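PDB 2D2A: iron-sulfur cluster assembly protein SufA from Escherichia coli, which binds [2Fe-2S] and [4Fe-4S] clusters, built with sulfur from the SufS-SufE cysteine desulfurase, and transfers them to target proteins such as ferredoxin and aconitase. Local coordinates for residues L41-P45 with A46-H50; D116-E120 with G121-I125. One frame throughout, in Å; residues are numbered along the deposited sequence.

Contact 1 (L41-P45 with A46-H50)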
ATOM      1  N   LEU A  41       6.407   7.336 -20.061  1.00 27.59           N
ATOM      2  CA  LEU A  41       5.853   6.388 -19.107  1.00 23.69           C
ATOM      3  C   LEU A  41       4.506   6.020 -19.448  1.00 19.73           C
ATOM      4  O   LEU A  41       3.882   6.690 -20.137  1.00 17.37           O
ATOM      5  CB  LEU A  41       5.846   6.873 -17.689  1.00 23.31           C
ATOM      6  CG  LEU A  41       6.878   7.570 -16.865  1.00 28.45           C
ATOM      7  CD1 LEU A  41       6.931   7.060 -15.382  1.00 28.94           C
ATOM      8  CD2 LEU A  41       8.308   7.850 -17.464  1.00 31.49           C
ATOM      9  N   THR A  42       4.046   4.923 -18.882  1.00 21.91           N
ATOM     10  CA  THR A  42       2.675   4.391 -19.114  1.00 25.21           C
ATOM     11  C   THR A  42       1.692   4.097 -17.914  1.00 24.23           C
ATOM     12  O   THR A  42       1.893   3.731 -16.901  1.00 25.16           O
ATOM     13  CB  THR A  42       2.696   3.133 -20.157  1.00 24.76           C
ATOM     14  OG1 THR A  42       3.312   2.000 -19.534  1.00 34.23           O
ATOM     15  CG2 THR A  42       3.678   3.411 -21.339  1.00 17.59           C
ATOM     16  N   LEU A  43       0.495   4.077 -18.235  1.00 25.34           N
ATOM     17  CA  LEU A  43      -0.527   3.705 -17.334  1.00 21.68           C
ATOM     18  C   LEU A  43      -1.208   2.469 -17.884  1.00 19.00           C
ATOM     19  O   LEU A  43      -1.621   2.457 -19.059  1.00 18.18           O
ATOM     20  CB  LEU A  43      -1.579   4.904 -17.389  1.00 20.89           C
ATOM     21  CG  LEU A  43      -1.389   6.334 -16.764  1.00 19.43           C
ATOM     22  CD1 LEU A  43      -2.726   7.083 -16.626  1.00 23.64           C
ATOM     23  CD2 LEU A  43      -0.855   6.313 -15.473  1.00 18.06           C
ATOM     24  N   THR A  44      -1.393   1.473 -17.049  1.00 17.90           N
ATOM     25  CA  THR A  44      -2.216   0.378 -17.502  1.00 19.18           C
ATOM     26  C   THR A  44      -3.667   0.886 -17.569  1.00 21.47           C
ATOM     27  O   THR A  44      -4.073   1.792 -16.879  1.00 18.03           O
ATOM     28  CB  THR A  44      -2.165  -0.757 -16.528  1.00 19.23           C
ATOM     29  OG1 THR A  44      -2.651  -0.352 -15.238  1.00 17.62           O
ATOM     30  CG2 THR A  44      -0.745  -1.205 -16.385  1.00 12.60           C
ATOM     31  N   PRO A  45      -4.479   0.264 -18.381  1.00 23.78           N
ATOM     32  CA  PRO A  45      -5.952   0.629 -18.383  1.00 23.62           C
ATOM     33  C   PRO A  45      -6.589   0.721 -16.956  1.00 23.88           C
ATOM     34  O   PRO A  45      -7.399   1.544 -16.642  1.00 23.95           O
ATOM     35  CB  PRO A  45      -6.647  -0.602 -19.100  1.00 23.79           C
ATOM     36  CG  PRO A  45      -5.423  -1.209 -19.941  1.00 22.50           C
ATOM     37  CD  PRO A  45      -4.145  -0.952 -19.150  1.00 22.45           C
ATOM     38  N   ALA A  46      -6.166  -0.191 -16.072  1.00 24.06           N
ATOM     39  CA  ALA A  46      -6.716  -0.220 -14.744  1.00 22.25           C
ATOM     40  C   ALA A  46      -6.329   1.152 -13.991  1.00 22.60           C
ATOM     41  O   ALA A  46      -7.180   1.733 -13.306  1.00 25.38           O
ATOM     42  CB  ALA A  46      -6.290  -1.415 -13.975  1.00 18.31           C
ATOM     43  N   ALA A  47      -5.081   1.591 -14.149  1.00 17.86           N
ATOM     44  CA  ALA A  47      -4.562   2.743 -13.557  1.00 15.85           C
ATOM     45  C   ALA A  47      -5.219   3.940 -14.127  1.00 17.11           C
ATOM     46  O   ALA A  47      -5.635   4.837 -13.411  1.00 20.86           O
ATOM     47  CB  ALA A  47      -3.130   2.843 -13.785  1.00 14.35           C
ATOM     48  N   ALA A  48      -5.424   3.939 -15.423  1.00 18.71           N
ATOM     49  CA  ALA A  48      -6.166   4.986 -16.190  1.00 15.40           C
ATOM     50  C   ALA A  48      -7.648   5.171 -15.731  1.00 15.64           C
ATOM     51  O   ALA A  48      -8.053   6.367 -15.471  1.00  8.69           O
ATOM     52  CB  ALA A  48      -6.047   4.727 -17.647  1.00 14.19           C
ATOM     53  N   ILE A  49      -8.370   4.008 -15.575  1.00 15.88           N
ATOM     54  CA  ILE A  49      -9.773   4.025 -15.117  1.00 15.91           C
ATOM     55  C   ILE A  49      -9.718   4.666 -13.700  1.00 16.13           C
ATOM     56  O   ILE A  49     -10.469   5.561 -13.294  1.00 15.14           O
ATOM     57  CB  ILE A  49     -10.343   2.616 -14.929  1.00 18.42           C
ATOM     58  CG1 ILE A  49     -10.458   1.571 -16.204  1.00 24.95           C
ATOM     59  CG2 ILE A  49     -11.585   2.729 -14.139  1.00 17.36           C
ATOM     60  CD1 ILE A  49     -11.307   2.088 -17.347  1.00 35.04           C
ATOM     61  N   HIS A  50      -8.826   4.190 -12.877  1.00 14.30           N
ATOM     62  CA  HIS A  50      -8.892   4.742 -11.517  1.00 13.73           C
ATOM     63  C   HIS A  50      -8.515   6.239 -11.468  1.00 14.69           C
ATOM     64  O   HIS A  50      -8.938   6.912 -10.579  1.00 16.57           O
ATOM     65  CB  HIS A  50      -7.931   3.956 -10.641  1.00 11.10           C
ATOM     66  CG  HIS A  50      -8.143   4.115  -9.198  1.00 16.58           C
ATOM     67  ND1 HIS A  50      -7.240   4.812  -8.414  1.00 27.61           N
ATOM     68  CD2 HIS A  50      -9.185   3.756  -8.398  1.00 16.24           C
ATOM     69  CE1 HIS A  50      -7.717   4.828  -7.170  1.00 31.76           C
ATOM     70  NE2 HIS A  50      -8.898   4.218  -7.152  1.00 17.11           N
TER
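The N-terminal cap of helix 45-57 is formed where T44, the N-cap residue just after strand 42-43, meets A47 and A48 of the first turn. T44 OG1 accepts the backbone N-H of A47, with a length of 3.3 Å from OG1 to A47 N. The torsion behind this bond sets OG1 between the backbone N and the carbonyl carbon (chi1 61°), which turns the hydroxyl to the start of the helix and leaves CG2 on the far side from the carbonyl. The backbone of the same residue is used as well: A48 N donates to T44 O over 2.9 Å, nearly in line with the carbonyl bond. One residue further along, I49 N donates to P45 O over 2.9 Å. L43 closes the apolar side, its CD1 resting 4.2 Å from A48 CB while its CB faces the A47 methyl more distantly. T44 OG1 has a second hydrogen-bond partner, OD1 of D116 on strand 114-120. The hydroxyl therefore joins a helix N-H to a carboxylate of the neighbouring strand, and the negative charge so close to the helix start would probably be favourable to the helix dipole.

Contact 2 (D116-E120 with G121-I125)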
ATOM      1  N   ASP A 116       0.544   1.040 -12.519  1.00 17.38           N
ATOM      2  CA  ASP A 116      -0.592   0.155 -12.584  1.00 17.76           C
ATOM      3  C   ASP A 116      -1.385   0.430 -11.216  1.00 19.94           C
ATOM      4  O   ASP A 116      -0.895   1.138 -10.285  1.00 13.97           O
ATOM      5  CB  ASP A 116      -0.147  -1.321 -12.682  1.00 16.45           C
ATOM      6  CG  ASP A 116      -1.261  -2.367 -12.742  1.00 21.13           C
ATOM      7  OD1 ASP A 116      -2.558  -2.290 -13.217  1.00 27.46           O
ATOM      8  OD2 ASP A 116      -0.861  -3.466 -12.353  1.00 29.66           O
ATOM      9  N   PHE A 117      -2.617  -0.184 -11.098  1.00 21.09           N
ATOM     10  CA  PHE A 117      -3.432  -0.048  -9.919  1.00 19.84           C
ATOM     11  C   PHE A 117      -4.152  -1.360  -9.779  1.00 21.15           C
ATOM     12  O   PHE A 117      -4.717  -1.866 -10.726  1.00 20.64           O
ATOM     13  CB  PHE A 117      -4.443   1.119 -10.135  1.00 20.55           C
ATOM     14  CG  PHE A 117      -5.357   1.289  -8.989  1.00 18.81           C
ATOM     15  CD1 PHE A 117      -4.969   2.024  -7.903  1.00 18.74           C
ATOM     16  CD2 PHE A 117      -6.637   0.664  -8.986  1.00 18.75           C
ATOM     17  CE1 PHE A 117      -5.845   2.053  -6.732  1.00 16.64           C
ATOM     18  CE2 PHE A 117      -7.500   0.735  -7.943  1.00  6.76           C
ATOM     19  CZ  PHE A 117      -7.067   1.369  -6.791  1.00 17.33           C
ATOM     20  N   VAL A 118      -4.089  -1.959  -8.579  1.00 23.98           N
ATOM     21  CA  VAL A 118      -4.705  -3.263  -8.345  1.00 23.88           C
ATOM     22  C   VAL A 118      -5.675  -3.017  -7.306  1.00 23.89           C
ATOM     23  O   VAL A 118      -5.408  -2.357  -6.407  1.00 28.21           O
ATOM     24  CB  VAL A 118      -3.779  -4.607  -8.209  1.00 22.58           C
ATOM     25  CG1 VAL A 118      -2.444  -4.300  -8.116  1.00 23.14           C
ATOM     26  CG2 VAL A 118      -4.291  -5.495  -6.989  1.00 19.17           C
ATOM     27  N   ARG A 119      -6.902  -3.403  -7.554  1.00 24.77           N
ATOM     28  CA  ARG A 119      -7.982  -3.381  -6.571  1.00 23.22           C
ATOM     29  C   ARG A 119      -8.590  -4.733  -6.435  1.00 23.13           C
ATOM     30  O   ARG A 119      -9.000  -5.346  -7.393  1.00 24.10           O
ATOM     31  CB  ARG A 119      -9.045  -2.370  -6.907  1.00 22.05           C
ATOM     32  CG  ARG A 119     -10.245  -2.572  -6.186  1.00 24.83           C
ATOM     33  CD  ARG A 119     -11.296  -1.837  -6.756  1.00 42.53           C
ATOM     34  NE  ARG A 119     -12.084  -1.248  -5.705  1.00 53.98           N
ATOM     35  CZ  ARG A 119     -12.532  -0.023  -5.725  1.00 65.98           C
ATOM     36  NH1 ARG A 119     -13.265   0.306  -4.641  1.00 69.32           N
ATOM     37  NH2 ARG A 119     -12.246   0.856  -6.763  1.00 62.08           N
ATOM     38  N   GLU A 120      -8.559  -5.218  -5.220  1.00 24.93           N
ATOM     39  CA  GLU A 120      -9.049  -6.472  -4.942  1.00 27.35           C
ATOM     40  C   GLU A 120      -9.513  -6.609  -3.462  1.00 26.62           C
ATOM     41  O   GLU A 120      -8.813  -6.409  -2.493  1.00 25.78           O
ATOM     42  CB  GLU A 120      -8.003  -7.517  -5.501  1.00 30.40           C
ATOM     43  CG  GLU A 120      -8.780  -8.717  -6.258  1.00 33.65           C
ATOM     44  CD  GLU A 120      -8.858  -8.503  -7.747  1.00 40.16           C
ATOM     45  OE1 GLU A 120      -9.965  -8.219  -8.350  1.00 48.11           O
ATOM     46  OE2 GLU A 120      -7.752  -8.466  -8.304  1.00 40.27           O
ATOM     47  N   GLY A 121     -10.727  -7.021  -3.295  1.00 27.88           N
ATOM     48  CA  GLY A 121     -11.377  -6.777  -2.008  1.00 28.81           C
ATOM     49  C   GLY A 121     -11.015  -5.441  -1.334  1.00 26.84           C
ATOM     50  O   GLY A 121     -11.266  -4.324  -1.819  1.00 30.67           O
ATOM     51  N   LEU A 122     -10.264  -5.550  -0.284  1.00 26.14           N
ATOM     52  CA  LEU A 122      -9.884  -4.387   0.591  1.00 26.49           C
ATOM     53  C   LEU A 122      -8.544  -3.620   0.303  1.00 25.29           C
ATOM     54  O   LEU A 122      -8.417  -2.395   0.578  1.00 25.93           O
ATOM     55  CB  LEU A 122     -10.090  -4.944   2.017  1.00 27.25           C
ATOM     56  CG  LEU A 122      -9.992  -4.412   3.423  1.00 31.42           C
ATOM     57  CD1 LEU A 122      -9.777  -5.533   4.567  1.00 33.46           C
ATOM     58  CD2 LEU A 122      -8.633  -3.756   3.512  1.00 38.99           C
ATOM     59  N   ASN A 123      -7.685  -4.321  -0.434  1.00 26.11           N
ATOM     60  CA  ASN A 123      -6.549  -3.836  -1.126  1.00 26.04           C
ATOM     61  C   ASN A 123      -6.718  -2.914  -2.226  1.00 24.08           C
ATOM     62  O   ASN A 123      -7.211  -3.226  -3.264  1.00 18.58           O
ATOM     63  CB  ASN A 123      -5.499  -5.037  -1.216  1.00 29.55           C
ATOM     64  CG  ASN A 123      -4.661  -5.149  -2.411  1.00 31.45           C
ATOM     65  OD1 ASN A 123      -3.714  -4.481  -2.572  1.00 16.93           O
ATOM     66  ND2 ASN A 123      -4.892  -6.239  -3.170  1.00 46.54           N
ATOM     67  N   GLN A 124      -6.319  -1.659  -1.982  1.00 23.66           N
ATOM     68  CA  GLN A 124      -6.211  -0.726  -3.126  1.00 22.00           C
ATOM     69  C   GLN A 124      -4.780  -0.205  -3.192  1.00 20.47           C
ATOM     70  O   GLN A 124      -4.333   0.504  -2.208  1.00 22.15           O
ATOM     71  CB  GLN A 124      -7.157   0.333  -2.915  1.00 18.99           C
ATOM     72  CG  GLN A 124      -8.437  -0.078  -3.134  1.00 24.35           C
ATOM     73  CD  GLN A 124      -9.527   1.125  -3.029  1.00 29.45           C
ATOM     74  OE1 GLN A 124     -10.454   0.947  -2.246  1.00 40.42           O
ATOM     75  NE2 GLN A 124      -9.439   2.216  -3.836  1.00 27.88           N
ATOM     76  N   ILE A 125      -4.096  -0.469  -4.331  1.00 17.72           N
ATOM     77  CA  ILE A 125      -2.888   0.178  -4.526  1.00 17.95           C
ATOM     78  C   ILE A 125      -2.317   0.535  -5.824  1.00 16.35           C
ATOM     79  O   ILE A 125      -2.468  -0.201  -6.661  1.00 12.21           O
ATOM     80  CB  ILE A 125      -1.849  -0.680  -3.770  1.00 20.77           C
ATOM     81  CG1 ILE A 125      -0.466   0.099  -3.619  1.00 25.80           C
ATOM     82  CG2 ILE A 125      -1.689  -2.107  -4.359  1.00 16.49           C
ATOM     83  CD1 ILE A 125       0.532  -0.545  -2.663  1.00 35.04           C
TER
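R119 and Q124 face each other as a non-hydrogen-bonded antiparallel pair, and their side chains run alongside each other in the same direction. The amide of Q124 stacks on one face of the R119 guanidinium, with Q124 CD over its centre, 4.1 Å above the plane, and the two planes only 23° apart. R119 leaves the backbone with CG opposite the backbone N (chi1 164°), then bends at chi3 to bring the guanidinium over the amide; Q124 stays extended beyond CG. At the other end of this amide, NE2 comes to the edge of the F117 ring, in its plane, 3.9 Å from CZ. Ring and amide are nearly perpendicular. The CA-H of F117 also points at I125 O, a C-H...O contact. H50 stacks on the F117 ring, and F126 meets it edge-to-face.

V118, E120, N123 and I125 project from the other face. There V118 CG2 approaches N123 ND2 at 3.9 Å, the two side chains running at a slant to each other, and V118 CG1 makes a looser apolar contact with I125 CG2. I125 also packs on N123 of the second subunit.

V118 N donates to I125 O and I125 N to V118 O, both over 3.1 Å. E120 N donates equally well to N123 O, but the return bond from N123 N to E120 O is bent to 124° and weak. Between them G121, with its positive phi, and L122 occupy the corner positions. The result is a beta hairpin with a two-residue loop, G121-L122, forming a type II' turn, with glycine at the first corner as is common in such turns.

In the fold
Contact 1 comes first along the chain and closes before contact 2 begins; their centres lie 13 Å apart. Both build on the mixed sheet in which strand 114-120 is central, running parallel to 42-43 and antiparallel to 123-129. Helix 45-57, which leaves the first of these strands, packs against the hairpin, where A46 and A47 touch the F117 backbone and CB. The T44-D116 bond and the H50-F117 stack also bridge the two contacts. Whereas contact 1 is away from the cluster-binding cysteines and the other subunit, contact 2 extends to the second subunit of the homodimer, with I125 about 10 Å from C137, side chain to side chain.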